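Cysteine synthase 3 (Entamoeba histolytica, PDB 6KR5) catalyses the pyridoxal-phosphate-dependent synthesis of L-cysteine from O-acetyl-L-serine and sulfide. Local coordinates at residues 31-36 with 327-332; 24-29 with 44-49; 263-267 with 317-323. All coordinates share one frame; numbering follows the deposited sequence.

Interaction 1. Residues 31-36 with 327-332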
ATOM      1  N   GLY B  31       3.803  17.653 -11.461  1.00 23.22           N
ATOM      2  CA  GLY B  31       2.525  18.273 -11.754  1.00 21.85           C
ATOM      3  C   GLY B  31       2.239  19.459 -10.860  1.00 23.68           C
ATOM      4  O   GLY B  31       1.882  20.540 -11.335  1.00 24.55           O
ATOM      5  N   VAL B  32       2.407  19.279  -9.546  1.00 21.91           N
ATOM      6  CA  VAL B  32       2.106  20.359  -8.609  1.00 20.32           C
ATOM      7  C   VAL B  32       3.264  21.327  -8.423  1.00 21.53           C
ATOM      8  O   VAL B  32       3.091  22.343  -7.741  1.00 23.62           O
ATOM      9  CB  VAL B  32       1.665  19.820  -7.231  1.00 21.12           C
ATOM     10  CG1 VAL B  32       0.359  19.055  -7.363  1.00 21.72           C
ATOM     11  CG2 VAL B  32       2.763  18.971  -6.572  1.00 23.24           C
ATOM     12  N   THR B  33       4.432  21.061  -9.018  1.00 22.40           N
ATOM     13  CA  THR B  33       5.538  22.013  -9.000  1.00 22.49           C
ATOM     14  C   THR B  33       5.515  22.943 -10.202  1.00 25.66           C
ATOM     15  O   THR B  33       6.352  23.850 -10.281  1.00 25.54           O
ATOM     16  CB  THR B  33       6.889  21.288  -8.953  1.00 23.55           C
ATOM     17  OG1 THR B  33       7.081  20.555 -10.170  1.00 25.44           O
ATOM     18  CG2 THR B  33       6.957  20.346  -7.752  1.00 25.35           C
ATOM     19  N   ASP B  34       4.568  22.733 -11.120  1.00 25.26           N
ATOM     20  CA  ASP B  34       4.386  23.519 -12.341  1.00 27.43           C
ATOM     21  C   ASP B  34       3.652  24.805 -11.966  1.00 26.19           C
ATOM     22  O   ASP B  34       2.439  24.947 -12.139  1.00 28.05           O
ATOM     23  CB  ASP B  34       3.623  22.687 -13.367  1.00 28.02           C
ATOM     24  CG  ASP B  34       3.334  23.431 -14.660  1.00 32.33           C
ATOM     25  OD1 ASP B  34       4.057  24.392 -15.002  1.00 35.04           O
ATOM     26  OD2 ASP B  34       2.360  23.029 -15.330  1.00 34.32           O
ATOM     27  N   HIS B  35       4.413  25.757 -11.425  1.00 26.86           N
ATOM     28  CA  HIS B  35       3.867  27.020 -10.954  1.00 28.43           C
ATOM     29  C   HIS B  35       4.952  28.082 -11.031  1.00 29.45           C
ATOM     30  O   HIS B  35       6.112  27.788 -10.721  1.00 28.56           O
ATOM     31  CB  HIS B  35       3.344  26.921  -9.516  1.00 29.48           C
ATOM     32  CG  HIS B  35       2.495  28.083  -9.106  1.00 25.52           C
ATOM     33  ND1 HIS B  35       2.986  29.146  -8.381  1.00 27.21           N
ATOM     34  CD2 HIS B  35       1.189  28.355  -9.336  1.00 26.28           C
ATOM     35  CE1 HIS B  35       2.014  30.017  -8.171  1.00 28.44           C
ATOM     36  NE2 HIS B  35       0.914  29.561  -8.741  1.00 29.07           N
ATOM     37  N   PRO B  36       4.614  29.311 -11.434  1.00 32.14           N
ATOM     38  CA  PRO B  36       5.649  30.348 -11.577  1.00 33.69           C
ATOM     39  C   PRO B  36       6.438  30.625 -10.312  1.00 33.22           C
ATOM     40  O   PRO B  36       7.584  31.081 -10.409  1.00 33.16           O
ATOM     41  CB  PRO B  36       4.844  31.582 -12.010  1.00 33.78           C
ATOM     42  CG  PRO B  36       3.646  31.019 -12.700  1.00 34.86           C
ATOM     43  CD  PRO B  36       3.310  29.748 -11.962  1.00 27.88           C
ATOM     44  N   LYS B 327      -5.868  23.155 -12.836  1.00 21.84           N
ATOM     45  CA  LYS B 327      -4.652  23.033 -12.037  1.00 24.17           C
ATOM     46  C   LYS B 327      -4.094  24.398 -11.670  1.00 20.90           C
ATOM     47  O   LYS B 327      -3.709  24.635 -10.519  1.00 22.89           O
ATOM     48  CB  LYS B 327      -3.585  22.224 -12.774  1.00 25.43           C
ATOM     49  CG  LYS B 327      -2.318  22.096 -11.946  1.00 28.34           C
ATOM     50  CD  LYS B 327      -1.313  21.128 -12.551  1.00 32.37           C
ATOM     51  CE  LYS B 327      -0.258  21.872 -13.347  1.00 28.70           C
ATOM     52  NZ  LYS B 327       0.732  20.930 -13.926  1.00 27.63           N
ATOM     53  N   GLN B 328      -4.065  25.333 -12.621  1.00 22.48           N
ATOM     54  CA  GLN B 328      -3.483  26.625 -12.285  1.00 23.62           C
ATOM     55  C   GLN B 328      -4.336  27.367 -11.264  1.00 21.76           C
ATOM     56  O   GLN B 328      -3.799  28.026 -10.366  1.00 23.08           O
ATOM     57  CB  GLN B 328      -3.265  27.463 -13.542  1.00 28.21           C
ATOM     58  CG  GLN B 328      -1.937  27.140 -14.226  1.00 37.36           C
ATOM     59  CD  GLN B 328      -0.762  27.094 -13.246  1.00 44.07           C
ATOM     60  OE1 GLN B 328      -0.054  26.087 -13.152  1.00 37.38           O
ATOM     61  NE2 GLN B 328      -0.546  28.190 -12.525  1.00 44.72           N
ATOM     62  N   GLN B 329      -5.664  27.262 -11.364  1.00 22.68           N
ATOM     63  CA  GLN B 329      -6.498  27.901 -10.353  1.00 20.06           C
ATOM     64  C   GLN B 329      -6.230  27.310  -8.980  1.00 21.17           C
ATOM     65  O   GLN B 329      -6.149  28.038  -7.985  1.00 22.66           O
ATOM     66  CB  GLN B 329      -7.974  27.762 -10.703  1.00 20.40           C
ATOM     67  CG  GLN B 329      -8.366  28.578 -11.934  1.00 23.44           C
ATOM     68  CD  GLN B 329      -9.845  28.494 -12.238  1.00 21.16           C
ATOM     69  OE1 GLN B 329     -10.311  27.545 -12.883  1.00 23.49           O
ATOM     70  NE2 GLN B 329     -10.594  29.495 -11.779  1.00 24.16           N
ATOM     71  N   VAL B 330      -6.101  25.985  -8.909  1.00 20.10           N
ATOM     72  CA  VAL B 330      -5.873  25.342  -7.619  1.00 21.04           C
ATOM     73  C   VAL B 330      -4.506  25.718  -7.069  1.00 22.39           C
ATOM     74  O   VAL B 330      -4.376  26.068  -5.892  1.00 21.57           O
ATOM     75  CB  VAL B 330      -6.033  23.815  -7.742  1.00 21.43           C
ATOM     76  CG1 VAL B 330      -5.542  23.141  -6.471  1.00 23.38           C
ATOM     77  CG2 VAL B 330      -7.483  23.465  -7.978  1.00 23.04           C
ATOM     78  N   LEU B 331      -3.463  25.645  -7.900  1.00 21.02           N
ATOM     79  CA  LEU B 331      -2.126  25.958  -7.397  1.00 20.00           C
ATOM     80  C   LEU B 331      -1.995  27.434  -7.042  1.00 24.80           C
ATOM     81  O   LEU B 331      -1.335  27.778  -6.058  1.00 24.84           O
ATOM     82  CB  LEU B 331      -1.062  25.558  -8.411  1.00 21.43           C
ATOM     83  CG  LEU B 331      -0.906  24.049  -8.610  1.00 20.50           C
ATOM     84  CD1 LEU B 331       0.220  23.787  -9.589  1.00 24.62           C
ATOM     85  CD2 LEU B 331      -0.634  23.351  -7.289  1.00 24.38           C
ATOM     86  N   ASP B 332      -2.614  28.325  -7.828  1.00 23.82           N
ATOM     87  CA  ASP B 332      -2.627  29.739  -7.458  1.00 24.39           C
ATOM     88  C   ASP B 332      -3.272  29.945  -6.090  1.00 26.84           C
ATOM     89  O   ASP B 332      -2.777  30.731  -5.274  1.00 27.29           O
ATOM     90  CB  ASP B 332      -3.373  30.560  -8.509  1.00 23.23           C
ATOM     91  CG  ASP B 332      -2.498  30.953  -9.689  1.00 29.99           C
ATOM     92  OD1 ASP B 332      -1.261  30.814  -9.608  1.00 33.72           O
ATOM     93  OD2 ASP B 332      -3.060  31.417 -10.707  1.00 30.95           O
TER

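Interaction 2. Residues 24-29 with 44-49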
ATOM      1  N   THR B  24      12.076   2.928   1.210  1.00 19.89           N
ATOM      2  CA  THR B  24      10.948   3.438   0.432  1.00 18.70           C
ATOM      3  C   THR B  24      11.399   4.374  -0.686  1.00 19.91           C
ATOM      4  O   THR B  24      12.477   4.966  -0.619  1.00 19.80           O
ATOM      5  CB  THR B  24       9.982   4.176   1.351  1.00 18.53           C
ATOM      6  OG1 THR B  24      10.678   5.229   2.017  1.00 18.92           O
ATOM      7  CG2 THR B  24       9.382   3.213   2.385  1.00 20.09           C
ATOM      8  N   PRO B  25      10.588   4.520  -1.734  1.00 19.30           N
ATOM      9  CA  PRO B  25      11.035   5.282  -2.906  1.00 19.36           C
ATOM     10  C   PRO B  25      11.034   6.775  -2.660  1.00 20.45           C
ATOM     11  O   PRO B  25      10.214   7.304  -1.907  1.00 20.06           O
ATOM     12  CB  PRO B  25      10.002   4.927  -3.981  1.00 20.46           C
ATOM     13  CG  PRO B  25       9.178   3.824  -3.424  1.00 25.27           C
ATOM     14  CD  PRO B  25       9.265   3.920  -1.944  1.00 21.25           C
ATOM     15  N   LEU B  26      11.962   7.452  -3.334  1.00 19.38           N
ATOM     16  CA  LEU B  26      12.040   8.908  -3.380  1.00 19.38           C
ATOM     17  C   LEU B  26      11.735   9.330  -4.816  1.00 22.46           C
ATOM     18  O   LEU B  26      12.440   8.913  -5.743  1.00 21.69           O
ATOM     19  CB  LEU B  26      13.422   9.383  -2.936  1.00 21.61           C
ATOM     20  CG  LEU B  26      13.637  10.879  -2.755  1.00 20.81           C
ATOM     21  CD1 LEU B  26      12.668  11.463  -1.750  1.00 23.38           C
ATOM     22  CD2 LEU B  26      15.067  11.118  -2.300  1.00 21.95           C
ATOM     23  N   VAL B  27      10.675  10.124  -5.000  1.00 19.34           N
ATOM     24  CA  VAL B  27      10.060  10.372  -6.306  1.00 19.62           C
ATOM     25  C   VAL B  27       9.978  11.871  -6.577  1.00 19.25           C
ATOM     26  O   VAL B  27       9.618  12.658  -5.694  1.00 19.96           O
ATOM     27  CB  VAL B  27       8.653   9.736  -6.377  1.00 20.73           C
ATOM     28  CG1 VAL B  27       8.013   9.935  -7.764  1.00 19.24           C
ATOM     29  CG2 VAL B  27       8.727   8.254  -6.013  1.00 19.82           C
ATOM     30  N   GLU B  28      10.278  12.266  -7.814  1.00 20.68           N
ATOM     31  CA  GLU B  28      10.134  13.664  -8.210  1.00 22.36           C
ATOM     32  C   GLU B  28       8.668  14.061  -8.344  1.00 18.70           C
ATOM     33  O   GLU B  28       7.873  13.340  -8.961  1.00 20.83           O
ATOM     34  CB  GLU B  28      10.824  13.913  -9.550  1.00 22.16           C
ATOM     35  CG  GLU B  28      12.318  13.623  -9.583  1.00 25.68           C
ATOM     36  CD  GLU B  28      12.900  13.713 -10.994  1.00 26.37           C
ATOM     37  OE1 GLU B  28      12.129  13.652 -11.977  1.00 24.99           O
ATOM     38  OE2 GLU B  28      14.139  13.841 -11.114  1.00 28.08           O
ATOM     39  N   LEU B  29       8.327  15.241  -7.802  1.00 21.38           N
ATOM     40  CA  LEU B  29       7.070  15.918  -8.123  1.00 21.37           C
ATOM     41  C   LEU B  29       7.238  16.746  -9.394  1.00 22.43           C
ATOM     42  O   LEU B  29       8.289  17.356  -9.608  1.00 22.77           O
ATOM     43  CB  LEU B  29       6.648  16.830  -6.973  1.00 19.15           C
ATOM     44  CG  LEU B  29       6.104  16.147  -5.729  1.00 21.02           C
ATOM     45  CD1 LEU B  29       5.631  17.211  -4.736  1.00 20.47           C
ATOM     46  CD2 LEU B  29       4.976  15.176  -6.069  1.00 22.86           C
ATOM     47  N   ILE B  44      11.954  19.030  -6.074  1.00 22.39           N
ATOM     48  CA  ILE B  44      11.058  18.730  -4.962  1.00 22.94           C
ATOM     49  C   ILE B  44      10.751  17.241  -5.018  1.00 20.86           C
ATOM     50  O   ILE B  44      10.103  16.767  -5.958  1.00 21.39           O
ATOM     51  CB  ILE B  44       9.773  19.568  -5.000  1.00 20.75           C
ATOM     52  CG1 ILE B  44      10.121  21.062  -5.013  1.00 24.57           C
ATOM     53  CG2 ILE B  44       8.925  19.267  -3.771  1.00 23.07           C
ATOM     54  CD1 ILE B  44      10.165  21.685  -6.374  1.00 26.05           C
ATOM     55  N   LEU B  45      11.225  16.503  -4.017  1.00 21.66           N
ATOM     56  CA  LEU B  45      11.154  15.049  -3.999  1.00 21.13           C
ATOM     57  C   LEU B  45      10.296  14.601  -2.832  1.00 20.93           C
ATOM     58  O   LEU B  45      10.390  15.173  -1.740  1.00 21.68           O
ATOM     59  CB  LEU B  45      12.546  14.427  -3.866  1.00 22.88           C
ATOM     60  CG  LEU B  45      13.609  14.977  -4.810  1.00 19.60           C
ATOM     61  CD1 LEU B  45      14.952  14.315  -4.473  1.00 21.63           C
ATOM     62  CD2 LEU B  45      13.204  14.735  -6.261  1.00 22.06           C
ATOM     63  N   VAL B  46       9.481  13.568  -3.049  1.00 20.58           N
ATOM     64  CA  VAL B  46       8.607  13.037  -2.007  1.00 20.26           C
ATOM     65  C   VAL B  46       9.048  11.626  -1.646  1.00 19.45           C
ATOM     66  O   VAL B  46       9.286  10.789  -2.527  1.00 19.74           O
ATOM     67  CB  VAL B  46       7.123  13.075  -2.427  1.00 18.76           C
ATOM     68  CG1 VAL B  46       6.622  14.510  -2.412  1.00 20.13           C
ATOM     69  CG2 VAL B  46       6.886  12.426  -3.792  1.00 19.29           C
ATOM     70  N   LYS B  47       9.145  11.357  -0.345  1.00 19.69           N
ATOM     71  CA  LYS B  47       9.521  10.039   0.155  1.00 19.24           C
ATOM     72  C   LYS B  47       8.250   9.313   0.569  1.00 20.20           C
ATOM     73  O   LYS B  47       7.533   9.776   1.459  1.00 20.03           O
ATOM     74  CB  LYS B  47      10.491  10.143   1.330  1.00 20.70           C
ATOM     75  CG  LYS B  47      11.021   8.773   1.750  1.00 23.13           C
ATOM     76  CD  LYS B  47      12.297   8.861   2.546  1.00 23.36           C
ATOM     77  CE  LYS B  47      12.803   7.468   2.916  1.00 23.83           C
ATOM     78  NZ  LYS B  47      13.258   6.613   1.772  1.00 21.40           N
ATOM     79  N   LEU B  48       7.965   8.189  -0.091  1.00 20.73           N
ATOM     80  CA  LEU B  48       6.642   7.563  -0.021  1.00 20.11           C
ATOM     81  C   LEU B  48       6.637   6.461   1.033  1.00 19.07           C
ATOM     82  O   LEU B  48       6.877   5.285   0.735  1.00 19.50           O
ATOM     83  CB  LEU B  48       6.247   7.034  -1.391  1.00 20.44           C
ATOM     84  CG  LEU B  48       6.369   8.111  -2.457  1.00 20.49           C
ATOM     85  CD1 LEU B  48       5.928   7.535  -3.785  1.00 20.43           C
ATOM     86  CD2 LEU B  48       5.506   9.278  -2.104  1.00 20.64           C
ATOM     87  N   GLU B  49       6.298   6.841   2.269  1.00 19.05           N
ATOM     88  CA  GLU B  49       6.231   5.857   3.339  1.00 18.59           C
ATOM     89  C   GLU B  49       5.031   4.936   3.186  1.00 19.04           C
ATOM     90  O   GLU B  49       4.922   3.941   3.914  1.00 19.77           O
ATOM     91  CB  GLU B  49       6.242   6.572   4.692  1.00 18.66           C
ATOM     92  CG  GLU B  49       7.584   7.267   4.934  1.00 18.68           C
ATOM     93  CD  GLU B  49       8.726   6.259   5.019  1.00 19.75           C
ATOM     94  OE1 GLU B  49       8.612   5.353   5.871  1.00 20.24           O
ATOM     95  OE2 GLU B  49       9.717   6.372   4.255  1.00 20.20           O
TER
HETATM   96  O   HOH W   1      10.783  18.427  -8.705  1.00 24.97           O

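Interaction 3. Residues 263-267 with 317-323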
ATOM      1  N   TRP B 263      -5.918  19.290   2.813  1.00 20.86           N
ATOM      2  CA  TRP B 263      -6.792  18.400   2.060  1.00 18.49           C
ATOM      3  C   TRP B 263      -6.784  18.751   0.580  1.00 21.39           C
ATOM      4  O   TRP B 263      -6.711  17.865  -0.276  1.00 21.67           O
ATOM      5  CB  TRP B 263      -8.216  18.477   2.584  1.00 21.70           C
ATOM      6  CG  TRP B 263      -8.396  18.025   3.975  1.00 20.04           C
ATOM      7  CD1 TRP B 263      -7.536  17.271   4.732  1.00 21.16           C
ATOM      8  CD2 TRP B 263      -9.535  18.288   4.795  1.00 23.82           C
ATOM      9  NE1 TRP B 263      -8.082  17.058   5.986  1.00 26.04           N
ATOM     10  CE2 TRP B 263      -9.305  17.672   6.044  1.00 22.35           C
ATOM     11  CE3 TRP B 263     -10.721  19.004   4.599  1.00 24.06           C
ATOM     12  CZ2 TRP B 263     -10.230  17.730   7.081  1.00 25.41           C
ATOM     13  CZ3 TRP B 263     -11.635  19.067   5.633  1.00 27.08           C
ATOM     14  CH2 TRP B 263     -11.380  18.439   6.859  1.00 24.91           C
ATOM     15  N   LYS B 264      -6.900  20.048   0.266  1.00 19.13           N
ATOM     16  CA  LYS B 264      -6.870  20.477  -1.128  1.00 19.95           C
ATOM     17  C   LYS B 264      -5.549  20.095  -1.794  1.00 21.34           C
ATOM     18  O   LYS B 264      -5.537  19.614  -2.933  1.00 20.92           O
ATOM     19  CB  LYS B 264      -7.109  21.985  -1.212  1.00 21.37           C
ATOM     20  CG  LYS B 264      -7.181  22.500  -2.642  1.00 24.38           C
ATOM     21  CD  LYS B 264      -7.940  23.824  -2.733  1.00 31.57           C
ATOM     22  CE  LYS B 264      -7.163  24.953  -2.107  1.00 36.22           C
ATOM     23  NZ  LYS B 264      -7.925  26.240  -2.065  1.00 42.72           N
ATOM     24  N   MET B 265      -4.427  20.287  -1.090  1.00 20.35           N
ATOM     25  CA  MET B 265      -3.139  19.862  -1.631  1.00 19.59           C
ATOM     26  C   MET B 265      -3.121  18.364  -1.926  1.00 19.96           C
ATOM     27  O   MET B 265      -2.633  17.940  -2.982  1.00 19.37           O
ATOM     28  CB  MET B 265      -2.012  20.219  -0.664  1.00 20.05           C
ATOM     29  CG  MET B 265      -0.637  19.980  -1.259  1.00 20.42           C
ATOM     30  SD  MET B 265      -0.123  21.359  -2.324  1.00 21.98           S
ATOM     31  CE  MET B 265      -0.239  20.611  -3.942  1.00 22.25           C
ATOM     32  N   ALA B 266      -3.638  17.546  -1.003  1.00 20.47           N
ATOM     33  CA  ALA B 266      -3.637  16.100  -1.217  1.00 18.27           C
ATOM     34  C   ALA B 266      -4.433  15.728  -2.458  1.00 20.25           C
ATOM     35  O   ALA B 266      -4.015  14.861  -3.231  1.00 20.54           O
ATOM     36  CB  ALA B 266      -4.201  15.390   0.012  1.00 21.84           C
ATOM     37  N   ARG B 267      -5.578  16.378  -2.665  1.00 18.65           N
ATOM     38  CA  ARG B 267      -6.367  16.111  -3.865  1.00 18.20           C
ATOM     39  C   ARG B 267      -5.616  16.513  -5.122  1.00 19.47           C
ATOM     40  O   ARG B 267      -5.720  15.842  -6.156  1.00 20.63           O
ATOM     41  CB  ARG B 267      -7.702  16.848  -3.799  1.00 19.10           C
ATOM     42  CG  ARG B 267      -8.670  16.244  -2.799  1.00 21.34           C
ATOM     43  CD  ARG B 267     -10.061  16.838  -2.948  1.00 23.73           C
ATOM     44  NE  ARG B 267     -10.137  18.224  -2.483  1.00 23.37           N
ATOM     45  CZ  ARG B 267     -10.397  18.585  -1.230  1.00 22.45           C
ATOM     46  NH1 ARG B 267     -10.606  17.663  -0.297  1.00 24.84           N
ATOM     47  NH2 ARG B 267     -10.463  19.870  -0.918  1.00 22.64           N
ATOM     48  N   ASP B 317     -14.230  12.763   3.838  1.00 30.20           N
ATOM     49  CA  ASP B 317     -14.621  13.444   2.613  1.00 41.66           C
ATOM     50  C   ASP B 317     -13.420  13.922   1.808  1.00 38.17           C
ATOM     51  O   ASP B 317     -13.599  14.715   0.876  1.00 31.03           O
ATOM     52  CB  ASP B 317     -15.558  14.613   2.929  1.00 43.62           C
ATOM     53  CG  ASP B 317     -17.012  14.176   3.054  1.00 45.97           C
ATOM     54  OD1 ASP B 317     -17.276  12.957   2.959  1.00 49.06           O
ATOM     55  OD2 ASP B 317     -17.890  15.047   3.240  1.00 50.65           O
ATOM     56  N   LEU B 318     -12.212  13.437   2.135  1.00 31.27           N
ATOM     57  CA  LEU B 318     -10.998  13.899   1.459  1.00 31.01           C
ATOM     58  C   LEU B 318     -11.146  13.826  -0.051  1.00 33.27           C
ATOM     59  O   LEU B 318     -10.660  14.701  -0.776  1.00 34.37           O
ATOM     60  CB  LEU B 318      -9.779  13.081   1.916  1.00 27.37           C
ATOM     61  CG  LEU B 318      -8.411  13.385   1.272  1.00 24.49           C
ATOM     62  CD1 LEU B 318      -7.947  14.800   1.601  1.00 26.64           C
ATOM     63  CD2 LEU B 318      -7.347  12.391   1.696  1.00 25.98           C
ATOM     64  N   TYR B 319     -11.839  12.806  -0.548  1.00 31.21           N
ATOM     65  CA  TYR B 319     -12.031  12.645  -1.981  1.00 27.90           C
ATOM     66  C   TYR B 319     -13.482  12.797  -2.407  1.00 34.42           C
ATOM     67  O   TYR B 319     -13.822  12.470  -3.551  1.00 38.83           O
ATOM     68  CB  TYR B 319     -11.488  11.299  -2.422  1.00 31.92           C
ATOM     69  CG  TYR B 319     -10.031  11.157  -2.109  1.00 24.81           C
ATOM     70  CD1 TYR B 319      -9.096  11.992  -2.700  1.00 25.53           C
ATOM     71  CD2 TYR B 319      -9.591  10.215  -1.196  1.00 27.03           C
ATOM     72  CE1 TYR B 319      -7.768  11.872  -2.430  1.00 24.53           C
ATOM     73  CE2 TYR B 319      -8.267  10.090  -0.913  1.00 25.35           C
ATOM     74  CZ  TYR B 319      -7.356  10.914  -1.528  1.00 24.52           C
ATOM     75  OH  TYR B 319      -6.026  10.772  -1.260  1.00 25.39           O
ATOM     76  N   LYS B 320     -14.338  13.281  -1.516  1.00 30.42           N
ATOM     77  CA  LYS B 320     -15.705  13.638  -1.863  1.00 35.72           C
ATOM     78  C   LYS B 320     -15.773  15.084  -2.343  1.00 40.10           C
ATOM     79  O   LYS B 320     -16.386  15.369  -3.378  1.00 38.77           O
ATOM     80  CB  LYS B 320     -16.630  13.418  -0.662  1.00 36.12           C
ATOM     81  N   THR B 321     -15.137  15.993  -1.600  1.00 36.79           N
ATOM     82  CA  THR B 321     -14.992  17.376  -2.037  1.00 34.86           C
ATOM     83  C   THR B 321     -14.259  17.436  -3.371  1.00 37.42           C
ATOM     84  O   THR B 321     -13.313  16.683  -3.615  1.00 39.67           O
ATOM     85  CB  THR B 321     -14.225  18.181  -0.988  1.00 33.89           C
ATOM     86  OG1 THR B 321     -14.717  17.854   0.317  1.00 37.66           O
ATOM     87  CG2 THR B 321     -14.371  19.676  -1.231  1.00 36.75           C
ATOM     88  N   ILE B 322     -14.693  18.342  -4.241  1.00 41.99           N
ATOM     89  CA  ILE B 322     -14.128  18.457  -5.579  1.00 41.05           C
ATOM     90  C   ILE B 322     -13.783  19.915  -5.847  1.00 38.28           C
ATOM     91  O   ILE B 322     -14.630  20.799  -5.679  1.00 44.71           O
ATOM     92  CB  ILE B 322     -15.100  17.915  -6.646  1.00 45.31           C
ATOM     93  CG1 ILE B 322     -14.421  17.864  -8.019  1.00 50.66           C
ATOM     94  CG2 ILE B 322     -16.381  18.735  -6.674  1.00 47.01           C
ATOM     95  CD1 ILE B 322     -13.341  16.799  -8.124  1.00 48.72           C
ATOM     96  N   GLU B 323     -12.533  20.169  -6.241  1.00 33.27           N
ATOM     97  CA  GLU B 323     -12.158  21.492  -6.721  1.00 27.46           C
ATOM     98  C   GLU B 323     -12.640  21.645  -8.153  1.00 27.91           C
ATOM     99  O   GLU B 323     -12.314  20.823  -9.016  1.00 31.14           O
ATOM    100  CB  GLU B 323     -10.649  21.707  -6.657  1.00 28.20           C
ATOM    101  CG  GLU B 323     -10.158  22.227  -5.318  1.00 31.72           C
ATOM    102  CD  GLU B 323     -10.261  21.173  -4.239  1.00 27.04           C
ATOM    103  OE1 GLU B 323      -9.755  20.055  -4.467  1.00 25.91           O
ATOM    104  OE2 GLU B 323     -10.862  21.462  -3.182  1.00 26.67           O
TER
HETATM  105  O   HOH W   2      -7.231  20.243  -5.253  1.00 23.28           O
HETATM  106  O   HOH W   3      -4.132  12.075  -2.255  1.00 22.19           O
HETATM  107  O   HOH W   4     -12.621  17.951   1.944  1.00 28.80           O

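Interaction 1. Residues 31-36 with 327-332
Leu331 lays its side chain over the backbone of loop 31-36. Its CD1 sits 3.6 Å from Asp34 O and is also close to Val32 O. Its CB meets the His35 ring at CD2, 3.7 Å away. The other methyl, CD2, faces Val32 CB. Val32 O is buried here and has no polar partner. One helical turn before Leu331, Lys327 crosses Asp34 at about a right angle. Its chain runs straight out and then bends at chi3 (98°), which brings NZ to two oxygens of the turn. Lys327 NZ donates to Gly31 O at 2.9 Å. It also forms a salt bridge to Asp34 OD2 at 3.0 Å, using the anti lone pair of that oxygen. At Asp332, five residues after Lys327, OD1 accepts from His35 NE2 at 2.7 Å. The ring and carboxylate planes are 82° apart, and the oxygen is met nearly along its C-O axis. Pro36 CD lies over one face of the ring, toward its rim, and ND1 is bonded to Ser37 OG. The Asp273 carboxylate also takes the backbone N-H groups of Gly31 and Val32. Lys327 thus ties a type I beta turn, Gly31 to Asp34, to helix 327-335. The His-carboxylate hydrogen bond from His35, just after the turn, adds to this. Together they join the loop between strands 26-28 and 43-48 to the C-terminal helix.

Interaction 2. Residues 24-29 with 44-49
Thr24 OG1 is gripped by two groups. It accepts from Lys47 NZ at 2.9 Å and donates to Glu49 OE2 at 2.7 Å. The carboxylate is met from above its plane, 40° out of it. The Lys47 chain is extended until a bend at chi4 (67°) turns NZ back to Thr24, where it also makes a weak bond to Thr24 O. The main partner of this buried ammonium is Glu175, which forms a salt bridge with it and accepts from Thr24 N as well. Glu49 has a second partner in Arg60.

From here the strands run antiparallel. Val27 and Val46 form the hydrogen-bonded pair, with Val27 N to Val46 O at 2.9 Å and Val46 N to Val27 O at 2.8 Å. Leu48 N to Pro25 O and Leu29 N to Ile44 O extend the ladder. A water joins Leu29 O to Ile44 N at its end. On the face of Leu26, Glu28, Leu45 and Lys47, Leu26 crosses Leu45 at about a right angle, with Leu26 CD1 3.6 Å from Leu45 CB. Glu28 lies alongside Leu45. On the face of Val27 and Val46, Val27 CG2 reaches Leu48 CD1 at 3.6 Å, and Leu29 CD1 meets Val46 CG1 at 3.7 Å. Strand 43-48 continues into the sheet through backbone bonds to 301-306. Strand 26-28 pairs in parallel with a strand of the second subunit. Within the chain this antiparallel pair ends the mixed sheet, and the second subunit continues it across the dimer interface.

Interaction 3. Residues 263-267 with 317-323
Leu318 rests its CD1 on the helix, 3.8 Å from Trp263 CB and 4.1 Å from Ala266 CB. Its CG lies anti to the backbone N (chi1 178°), which turns the branch toward that surface. Its carbonyl O faces another way and accepts from Arg267 NH1 at 3.0 Å. The bond is nearly straight and lies in the guanidinium plane. Tyr319 comes next. Its ring sits over Leu318 CG, and its OH donates to a water that in turn donates to Ala266 O. Met118 of the second subunit packs on this ring. At Lys320 and Thr321 the chain turns, and both backbone N-H groups fold back to Asp317 O. This loop leads from strand 301-306 to the C-terminal helix 327-335. Here it lies along helix 259-273, in the fold type II architecture of the cysteine synthase family. Thr321 CB lies over one face of the Arg267 guanidinium, toward its rim, 3.7 Å from NH1. Trp263 O covers the opposite face, over its centre. Glu323 makes a side-on, two-nitrogen salt bridge with Arg267. Arg267 NE donates to Glu323 OE1 at 2.7 Å, through the syn lone pair, and Arg267 NH2 to Glu323 OE2 at 2.8 Å. The two flat groups are nearly coplanar, 22° apart. A water links Glu323 OE1 to Lys264 O. Lys264 packs its CG and CD against Glu323 and sends its NZ on to Ser333.

Overall arrangement
Interaction 2 is the buried one, nearest the centre of the chain. It joins two strands by backbone bonds, with mostly apolar side chains between the strands and a polar cluster at one end. Interactions 1 and 3 are partly buried, lie farther out, and rely on charged side chains gripping loops. Both involve the C-terminal stretch of the chain, one through helix 327-335 and the other through the loop before it. They meet directly: Val32 touches Met265, and Val330 touches Glu323 and Lys264. Interaction 1 also touches interaction 2, where Thr33 packs on Ile44. Interactions 2 and 3 do not touch, their nearest atoms lying about 7 Å apart.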